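Local coordinates for protease Do-like 1, chloroplastic (PDB 3QO6), which is a chloroplast serine protease of the peptidase S1C (HtrA/Deg) family, required at high temperature and possibly involved in degrading damaged proteins, at residues Y32-V38 with A76-T82; Y70-R74 with F96-D101; F89-V94 with V104-P110. All blocks are in the same frame, centred on the assembly; numbering follows the deposited sequence.

Contact 1 (Y32-V38 with A76-T82); sequences YITNLAV and ASDLRVT
Thr-34 and Arg-80 face each other as an antiparallel hydrogen-bonded pair: Thr-34 N meets Arg-80 O at 2.7 Å and an almost straight 174°, while Arg-80 N returns to Thr-34 O at 3.1 Å. Tyr-32 and Thr-82 repeat the double link two residues away, with Thr-82 N 2.7 Å from Tyr-32 O. Toward the start of strand 78-82 the bonding is less straight: Leu-36 N lies 3.0 Å from Asp-78 O, with N-H...O at 134°. On the face that carries Thr-34 and Leu-36, Leu-36 CD2 touches Arg-80 CD at 3.7 Å, and the guanidinium beyond forms a salt bridge with Asp-90. On the other face Ile-33 and Val-81 run side by side, CG1 to CG1 3.9 Å, both packed on Leu-105. Asn-35 shares that face. Its CG, anti to the backbone N (chi1 -172°), carries the carboxamide over, OD1 of Asn-35 standing 3.4 Å from CB of Ala-76, and ND2 is hydrogen-bonded to Val-72 O and Arg-74 O, tying the strand to the short helix bearing His-71. Pairing the first strand with 78-82 closes the six-stranded antiparallel barrel typical of the N-terminal half of a chymotrypsin-like protease.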
# COMPACT_ATOMS: atom_id res chain seq x y z
N TYR B 32 -34.62 -10.52 -4.78
CA TYR B 32 -33.51 -9.61 -4.53
C TYR B 32 -33.78 -8.96 -3.15
O TYR B 32 -34.89 -8.59 -2.85
CB TYR B 32 -33.48 -8.56 -5.65
CG TYR B 32 -32.20 -7.74 -5.78
CD1 TYR B 32 -31.48 -7.70 -6.99
CD2 TYR B 32 -31.74 -6.94 -4.72
CE1 TYR B 32 -30.34 -6.88 -7.14
CE2 TYR B 32 -30.60 -6.13 -4.85
CZ TYR B 32 -29.90 -6.10 -6.06
OH TYR B 32 -28.77 -5.30 -6.18
N ILE B 33 -32.76 -8.82 -2.30
CA ILE B 33 -32.95 -8.24 -0.97
C ILE B 33 -32.15 -6.94 -0.76
O ILE B 33 -30.94 -6.94 -0.92
CB ILE B 33 -32.52 -9.26 0.12
CG1 ILE B 33 -33.57 -10.38 0.23
CG2 ILE B 33 -32.27 -8.55 1.48
CD1 ILE B 33 -33.26 -11.44 1.30
N THR B 34 -32.80 -5.84 -0.38
CA THR B 34 -32.02 -4.62 -0.14
C THR B 34 -31.94 -4.14 1.31
O THR B 34 -32.94 -3.86 1.95
CB THR B 34 -32.49 -3.43 -0.95
OG1 THR B 34 -33.09 -3.88 -2.17
CG2 THR B 34 -31.28 -2.51 -1.26
N ASN B 35 -30.69 -4.04 1.77
CA ASN B 35 -30.30 -3.62 3.11
C ASN B 35 -30.13 -2.09 3.15
O ASN B 35 -29.01 -1.61 2.98
CB ASN B 35 -28.96 -4.31 3.42
CG ASN B 35 -28.50 -4.14 4.86
OD1 ASN B 35 -28.43 -3.02 5.39
ND2 ASN B 35 -28.13 -5.26 5.50
N LEU B 36 -31.21 -1.33 3.37
CA LEU B 36 -31.10 0.15 3.41
C LEU B 36 -30.56 0.70 4.73
O LEU B 36 -31.06 0.36 5.80
CB LEU B 36 -32.46 0.81 3.16
CG LEU B 36 -33.11 0.65 1.79
CD1 LEU B 36 -33.11 -0.82 1.37
CD2 LEU B 36 -34.54 1.22 1.86
N ALA B 37 -29.53 1.54 4.66
CA ALA B 37 -28.96 2.13 5.88
C ALA B 37 -29.30 3.61 5.96
O ALA B 37 -29.61 4.27 4.95
CB ALA B 37 -27.45 1.92 5.93
N VAL B 38 -29.24 4.14 7.17
CA VAL B 38 -29.57 5.52 7.40
C VAL B 38 -28.41 6.46 7.10
O VAL B 38 -27.30 6.27 7.59
CB VAL B 38 -30.03 5.74 8.86
CG1 VAL B 38 -30.30 7.20 9.11
CG2 VAL B 38 -31.27 4.91 9.16
N ALA B 76 -29.63 -3.94 9.11
CA ALA B 76 -30.49 -3.14 8.24
C ALA B 76 -31.59 -2.33 8.96
O ALA B 76 -32.54 -2.91 9.52
CB ALA B 76 -31.12 -4.03 7.20
N SER B 77 -31.48 -1.00 8.94
CA SER B 77 -32.52 -0.20 9.57
C SER B 77 -33.85 -0.61 8.91
O SER B 77 -34.90 -0.63 9.55
CB SER B 77 -32.23 1.30 9.43
OG SER B 77 -32.05 1.69 8.09
N ASP B 78 -33.78 -0.98 7.64
CA ASP B 78 -34.96 -1.43 6.90
C ASP B 78 -34.47 -2.31 5.77
O ASP B 78 -33.35 -2.14 5.28
CB ASP B 78 -35.74 -0.24 6.31
CG ASP B 78 -37.03 -0.68 5.59
OD1 ASP B 78 -37.62 0.17 4.88
OD2 ASP B 78 -37.45 -1.85 5.73
N LEU B 79 -35.30 -3.28 5.37
CA LEU B 79 -34.95 -4.17 4.29
C LEU B 79 -36.16 -4.40 3.45
O LEU B 79 -37.27 -4.46 3.96
CB LEU B 79 -34.36 -5.49 4.81
CG LEU B 79 -34.91 -6.12 6.08
CD1 LEU B 79 -36.11 -7.00 5.72
CD2 LEU B 79 -33.83 -6.94 6.77
N ARG B 80 -35.93 -4.49 2.15
CA ARG B 80 -36.98 -4.68 1.16
C ARG B 80 -36.64 -5.82 0.22
O ARG B 80 -35.49 -5.93 -0.23
CB ARG B 80 -37.14 -3.39 0.34
CG ARG B 80 -36.97 -2.10 1.14
CD ARG B 80 -37.18 -0.83 0.29
NE ARG B 80 -38.45 -0.81 -0.46
CZ ARG B 80 -39.62 -1.22 0.02
NH1 ARG B 80 -39.71 -1.69 1.26
NH2 ARG B 80 -40.72 -1.15 -0.73
N VAL B 81 -37.61 -6.66 -0.08
CA VAL B 81 -37.37 -7.75 -1.01
C VAL B 81 -38.04 -7.42 -2.35
O VAL B 81 -39.18 -7.00 -2.38
CB VAL B 81 -37.92 -9.12 -0.51
CG1 VAL B 81 -37.32 -9.49 0.82
CG2 VAL B 81 -39.41 -9.07 -0.41
N THR B 82 -37.32 -7.58 -3.46
CA THR B 82 -37.91 -7.35 -4.78
C THR B 82 -38.18 -8.71 -5.37
O THR B 82 -37.32 -9.59 -5.36
CB THR B 82 -36.97 -6.62 -5.74
OG1 THR B 82 -36.56 -5.37 -5.20
CG2 THR B 82 -37.70 -6.37 -7.05

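Contact 2 (Y70-R74 with F96-D101)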
# COMPACT_ATOMS: atom_id res chain seq x y z
N TYR B 70 -28.27 -14.90 7.18
CA TYR B 70 -28.42 -13.90 8.19
C TYR B 70 -27.45 -12.76 7.91
O TYR B 70 -27.85 -11.59 8.01
CB TYR B 70 -28.12 -14.48 9.56
CG TYR B 70 -28.00 -13.41 10.61
CD1 TYR B 70 -28.99 -12.41 10.75
CD2 TYR B 70 -26.92 -13.40 11.50
CE1 TYR B 70 -28.90 -11.45 11.73
CE2 TYR B 70 -26.82 -12.45 12.48
CZ TYR B 70 -27.80 -11.47 12.60
OH TYR B 70 -27.65 -10.50 13.57
N HIS B 71 -26.21 -13.07 7.54
CA HIS B 71 -25.24 -12.00 7.31
C HIS B 71 -25.66 -10.96 6.28
O HIS B 71 -25.12 -9.87 6.25
CB HIS B 71 -23.83 -12.55 6.99
CG HIS B 71 -23.61 -12.94 5.55
ND1 HIS B 71 -23.60 -14.25 5.14
CD2 HIS B 71 -23.43 -12.19 4.44
CE1 HIS B 71 -23.43 -14.29 3.83
NE2 HIS B 71 -23.32 -13.05 3.38
N VAL B 72 -26.66 -11.29 5.47
CA VAL B 72 -27.18 -10.37 4.45
C VAL B 72 -28.15 -9.36 5.09
O VAL B 72 -28.29 -8.23 4.62
CB VAL B 72 -27.96 -11.17 3.37
CG1 VAL B 72 -28.80 -10.25 2.50
CG2 VAL B 72 -26.99 -11.97 2.52
N ILE B 73 -28.81 -9.79 6.16
CA ILE B 73 -29.81 -9.04 6.91
C ILE B 73 -29.20 -8.19 8.02
O ILE B 73 -29.69 -7.11 8.34
CB ILE B 73 -30.84 -10.05 7.51
CG1 ILE B 73 -31.76 -10.54 6.42
CG2 ILE B 73 -31.61 -9.47 8.65
CD1 ILE B 73 -32.31 -9.48 5.54
N ARG B 74 -28.12 -8.70 8.61
CA ARG B 74 -27.46 -7.99 9.70
C ARG B 74 -27.37 -6.49 9.48
O ARG B 74 -26.99 -6.04 8.39
CB ARG B 74 -26.04 -8.53 9.89
CG ARG B 74 -25.91 -9.69 10.85
CD ARG B 74 -25.40 -9.25 12.22
NE ARG B 74 -24.04 -8.74 12.16
CZ ARG B 74 -23.52 -7.88 13.03
NH1 ARG B 74 -24.25 -7.41 14.05
NH2 ARG B 74 -22.27 -7.46 12.87
N PHE B 96 -33.91 -15.63 13.14
CA PHE B 96 -32.65 -16.06 12.56
C PHE B 96 -31.69 -16.86 13.44
O PHE B 96 -31.67 -16.74 14.67
CB PHE B 96 -31.94 -14.82 12.03
CG PHE B 96 -31.55 -13.84 13.10
CD1 PHE B 96 -30.43 -14.07 13.90
CD2 PHE B 96 -32.31 -12.69 13.33
CE1 PHE B 96 -30.07 -13.16 14.93
CE2 PHE B 96 -31.96 -11.77 14.35
CZ PHE B 96 -30.85 -12.01 15.15
N ASP B 97 -30.85 -17.67 12.79
CA ASP B 97 -29.87 -18.51 13.47
C ASP B 97 -28.47 -18.07 13.04
O ASP B 97 -28.07 -18.35 11.93
CB ASP B 97 -30.06 -19.95 13.06
CG ASP B 97 -29.23 -20.89 13.87
OD1 ASP B 97 -28.20 -20.46 14.44
OD2 ASP B 97 -29.61 -22.07 13.93
N GLN B 98 -27.73 -17.40 13.92
CA GLN B 98 -26.40 -16.92 13.57
C GLN B 98 -25.37 -18.00 13.32
O GLN B 98 -24.44 -17.82 12.54
CB GLN B 98 -25.84 -16.01 14.65
CG GLN B 98 -26.45 -14.66 14.72
CD GLN B 98 -25.58 -13.72 15.53
OE1 GLN B 98 -24.99 -14.13 16.53
NE2 GLN B 98 -25.48 -12.46 15.10
N ASP B 99 -25.52 -19.12 14.01
CA ASP B 99 -24.55 -20.17 13.85
C ASP B 99 -24.55 -20.78 12.48
O ASP B 99 -23.49 -21.04 11.94
CB ASP B 99 -24.75 -21.23 14.91
CG ASP B 99 -24.26 -20.78 16.26
OD1 ASP B 99 -23.42 -19.84 16.30
OD2 ASP B 99 -24.69 -21.37 17.27
N LYS B 100 -25.72 -21.02 11.92
CA LYS B 100 -25.80 -21.61 10.60
C LYS B 100 -26.10 -20.55 9.55
O LYS B 100 -26.51 -20.87 8.44
CB LYS B 100 -26.88 -22.69 10.59
CG LYS B 100 -26.77 -23.68 11.74
CD LYS B 100 -25.50 -24.49 11.60
CE LYS B 100 -25.34 -25.52 12.70
NZ LYS B 100 -24.00 -26.20 12.57
N ASP B 101 -25.89 -19.29 9.91
CA ASP B 101 -26.12 -18.14 9.02
C ASP B 101 -27.39 -18.18 8.17
O ASP B 101 -27.39 -17.78 7.00
CB ASP B 101 -24.90 -17.92 8.13
CG ASP B 101 -24.86 -16.53 7.51
OD1 ASP B 101 -25.37 -15.56 8.12
OD2 ASP B 101 -24.30 -16.41 6.42
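Asp-101 O is gripped by two donors, Tyr-70 N at 3.0 Å and the side-chain amide of Asn-69. The Tyr-70 N-H comes from well above the carbonyl plane and so misses the lone-pair directions. The carboxylate of Asp-101 is held at both oxygens. OD1 takes His-71 N at 2.7 Å, and OD2 takes His-71 ND1 at 2.6 Å with an angle of 162°; each oxygen uses its syn lone pair. OD2 lies in the plane of the imidazole, and ring and carboxylate are nearly coplanar. Two bonds from one residue thus fix the carboxylate's rotation, and the ND1 bond sets the turn of the ring. With chi1 at 83°, CG of His-71 sits between its backbone N and carbonyl carbon, which lets the backbone N-H and ND1 address the same carboxylate. Beside this site the Tyr-70 ring makes an offset stack on Phe-96, centroids 4.2 Å apart and planes only 6° from parallel. Phe-96 covers one face of the tyrosine, and the amide of Gln-98 stands at the ring edge. Both stacked rings also touch Ala-103. The imidazole also approaches Ser-180, the side chains about 3 Å apart at their nearest atoms, and it packs on the backbone of a bound peptide. His-71, Asp-101 and Ser-180 are the predicted charge relay system, and this geometry is that of the Asp-His arm of a serine-protease catalytic triad.

Contact 3 (F89-V94 with V104-P110); sequences FDAKVV and VLRIDAP
Phe-89 meets Asp-108 at the open end of the antiparallel beta hairpin formed by strands 88-97 and 102-107, part of the protease barrel. With CG anti to the carbonyl carbon (chi1 -56°), its ring reaches residues 108-110: the ring turns its edge to Asp-108 O, which lies 3.2 Å from Phe-89 CD1, and Phe-89 CB lies 4.2 Å from Ile-107 CB. Pro-110 CD also stands at the ring edge. Replacing this phenylalanine with an alanine would probably open a gap beside Asp-108 and Pro-110 and leave residues 108-110 less firmly held against strand 88-97. Next but one, Ala-91 brings CB to 3.5 Å from Ile-107 CG2, on the face that also holds Leu-105 and, from strand 78-82, Leu-79 and Val-81. Lys-92 and Arg-106 supply the clear register: Lys-92 N bonds to Arg-106 O at 2.8 Å and 162°, Arg-106 N to Lys-92 O at 2.9 Å, both donors in the carbonyl planes. Their long side chains rise from the other face, the like-charged ends, NZ and NH1, kept 6.4 Å apart. Val-93 returns to the apolar face, where its CG2 approaches Leu-105 CD1 obliquely. At Val-94 the backbone leaves the extended conformation (psi -39°), and CB points toward the partner strand. Its side chain spans two neighbours, with CB 4.0 Å from Val-104 CG1 while its CG2 branch, anti to the carbonyl carbon, presses against Arg-106 CB at 3.4 Å.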
# COMPACT_ATOMS: atom_id res chain seq x y z
N PHE B 89 -41.26 -5.11 -1.99
CA PHE B 89 -42.02 -5.13 -0.74
C PHE B 89 -41.17 -4.87 0.49
O PHE B 89 -39.94 -5.02 0.47
CB PHE B 89 -42.72 -6.47 -0.52
CG PHE B 89 -43.61 -6.88 -1.65
CD1 PHE B 89 -44.89 -7.37 -1.39
CD2 PHE B 89 -43.17 -6.83 -2.96
CE1 PHE B 89 -45.71 -7.80 -2.43
CE2 PHE B 89 -43.98 -7.26 -4.00
CZ PHE B 89 -45.25 -7.75 -3.73
N ASP B 90 -41.84 -4.47 1.57
CA ASP B 90 -41.16 -4.20 2.84
C ASP B 90 -41.16 -5.54 3.56
O ASP B 90 -42.15 -6.29 3.48
CB ASP B 90 -41.91 -3.14 3.64
CG ASP B 90 -40.98 -2.15 4.30
OD1 ASP B 90 -40.24 -2.53 5.24
OD2 ASP B 90 -40.98 -0.98 3.85
N ALA B 91 -40.06 -5.85 4.24
CA ALA B 91 -39.96 -7.15 4.89
C ALA B 91 -39.71 -7.13 6.37
O ALA B 91 -38.87 -6.38 6.87
CB ALA B 91 -38.88 -7.98 4.21
N LYS B 92 -40.43 -8.00 7.07
CA LYS B 92 -40.29 -8.11 8.51
C LYS B 92 -39.38 -9.30 8.82
O LYS B 92 -39.49 -10.36 8.21
CB LYS B 92 -41.66 -8.31 9.16
CG LYS B 92 -41.64 -8.47 10.69
CD LYS B 92 -42.55 -9.63 11.15
CE LYS B 92 -42.31 -9.98 12.63
NZ LYS B 92 -42.77 -11.37 12.94
N VAL B 93 -38.47 -9.11 9.77
CA VAL B 93 -37.56 -10.17 10.16
C VAL B 93 -38.23 -11.21 11.06
O VAL B 93 -38.33 -11.02 12.26
CB VAL B 93 -36.35 -9.58 10.90
CG1 VAL B 93 -35.42 -10.68 11.32
CG2 VAL B 93 -35.64 -8.61 10.00
N VAL B 94 -38.68 -12.32 10.49
CA VAL B 94 -39.31 -13.36 11.30
C VAL B 94 -38.37 -13.92 12.38
O VAL B 94 -38.80 -14.21 13.49
CB VAL B 94 -39.76 -14.55 10.42
CG1 VAL B 94 -40.24 -15.70 11.29
CG2 VAL B 94 -40.83 -14.10 9.42
N VAL B 104 -34.92 -15.86 8.35
CA VAL B 104 -36.22 -15.90 7.68
C VAL B 104 -36.91 -14.55 7.69
O VAL B 104 -36.92 -13.84 8.69
CB VAL B 104 -37.17 -16.91 8.29
CG1 VAL B 104 -38.43 -16.93 7.46
CG2 VAL B 104 -36.54 -18.29 8.31
N LEU B 105 -37.50 -14.20 6.56
CA LEU B 105 -38.19 -12.93 6.42
C LEU B 105 -39.63 -13.21 6.06
O LEU B 105 -39.99 -14.33 5.67
CB LEU B 105 -37.55 -12.13 5.29
CG LEU B 105 -36.55 -11.00 5.56
CD1 LEU B 105 -35.67 -11.26 6.76
CD2 LEU B 105 -35.73 -10.83 4.30
N ARG B 106 -40.47 -12.18 6.21
CA ARG B 106 -41.87 -12.29 5.86
C ARG B 106 -42.26 -11.02 5.16
O ARG B 106 -41.81 -9.92 5.52
CB ARG B 106 -42.77 -12.48 7.08
CG ARG B 106 -44.13 -13.09 6.75
CD ARG B 106 -45.20 -12.84 7.85
NE ARG B 106 -46.46 -13.54 7.54
CZ ARG B 106 -46.86 -14.68 8.12
NH1 ARG B 106 -46.11 -15.25 9.07
NH2 ARG B 106 -47.99 -15.26 7.74
N ILE B 107 -43.07 -11.17 4.12
CA ILE B 107 -43.56 -10.03 3.37
C ILE B 107 -45.04 -10.25 3.13
O ILE B 107 -45.54 -11.38 3.14
CB ILE B 107 -42.83 -9.83 2.00
CG1 ILE B 107 -43.02 -11.04 1.10
CG2 ILE B 107 -41.36 -9.53 2.23
CD1 ILE B 107 -42.63 -10.79 -0.34
N ASP B 108 -45.74 -9.13 2.93
CA ASP B 108 -47.17 -9.08 2.68
C ASP B 108 -47.36 -9.08 1.17
O ASP B 108 -47.40 -8.01 0.55
CB ASP B 108 -47.73 -7.78 3.27
CG ASP B 108 -49.24 -7.67 3.14
OD1 ASP B 108 -49.75 -6.54 3.31
OD2 ASP B 108 -49.90 -8.70 2.87
N ALA B 109 -47.47 -10.26 0.56
CA ALA B 109 -47.62 -10.31 -0.89
C ALA B 109 -48.70 -11.27 -1.36
O ALA B 109 -48.96 -12.27 -0.70
CB ALA B 109 -46.28 -10.68 -1.54
N PRO B 110 -49.32 -10.97 -2.51
CA PRO B 110 -50.38 -11.81 -3.09
C PRO B 110 -49.90 -13.23 -3.45
O PRO B 110 -49.08 -13.42 -4.34
CB PRO B 110 -50.83 -11.00 -4.31
CG PRO B 110 -49.61 -10.18 -4.67
CD PRO B 110 -49.08 -9.77 -3.34

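From the N terminus, strand 30-40 comes first and pairs with 76-82 after 37 intervening residues, closing contact 1. Segment 70-74 lies inside that loop but finds its partner, 96-101, beyond it, closing a loop of 21 residues; contacts 1 and 2 therefore cross. Contact 3 begins at 89-94, within the span of contact 2, and ends at 104-110 past it, closing the hairpin connection of nine residues; these two cross too, whereas contacts 1 and 3 follow in series and none nests. Strand 78-82 pairs with 88-97 (Val-81 with Phe-89), joining contacts 1 and 3 in one barrel sheet. Ile-73 packs on both Leu-79 and Leu-105, setting the helix of contact 2 against that barrel.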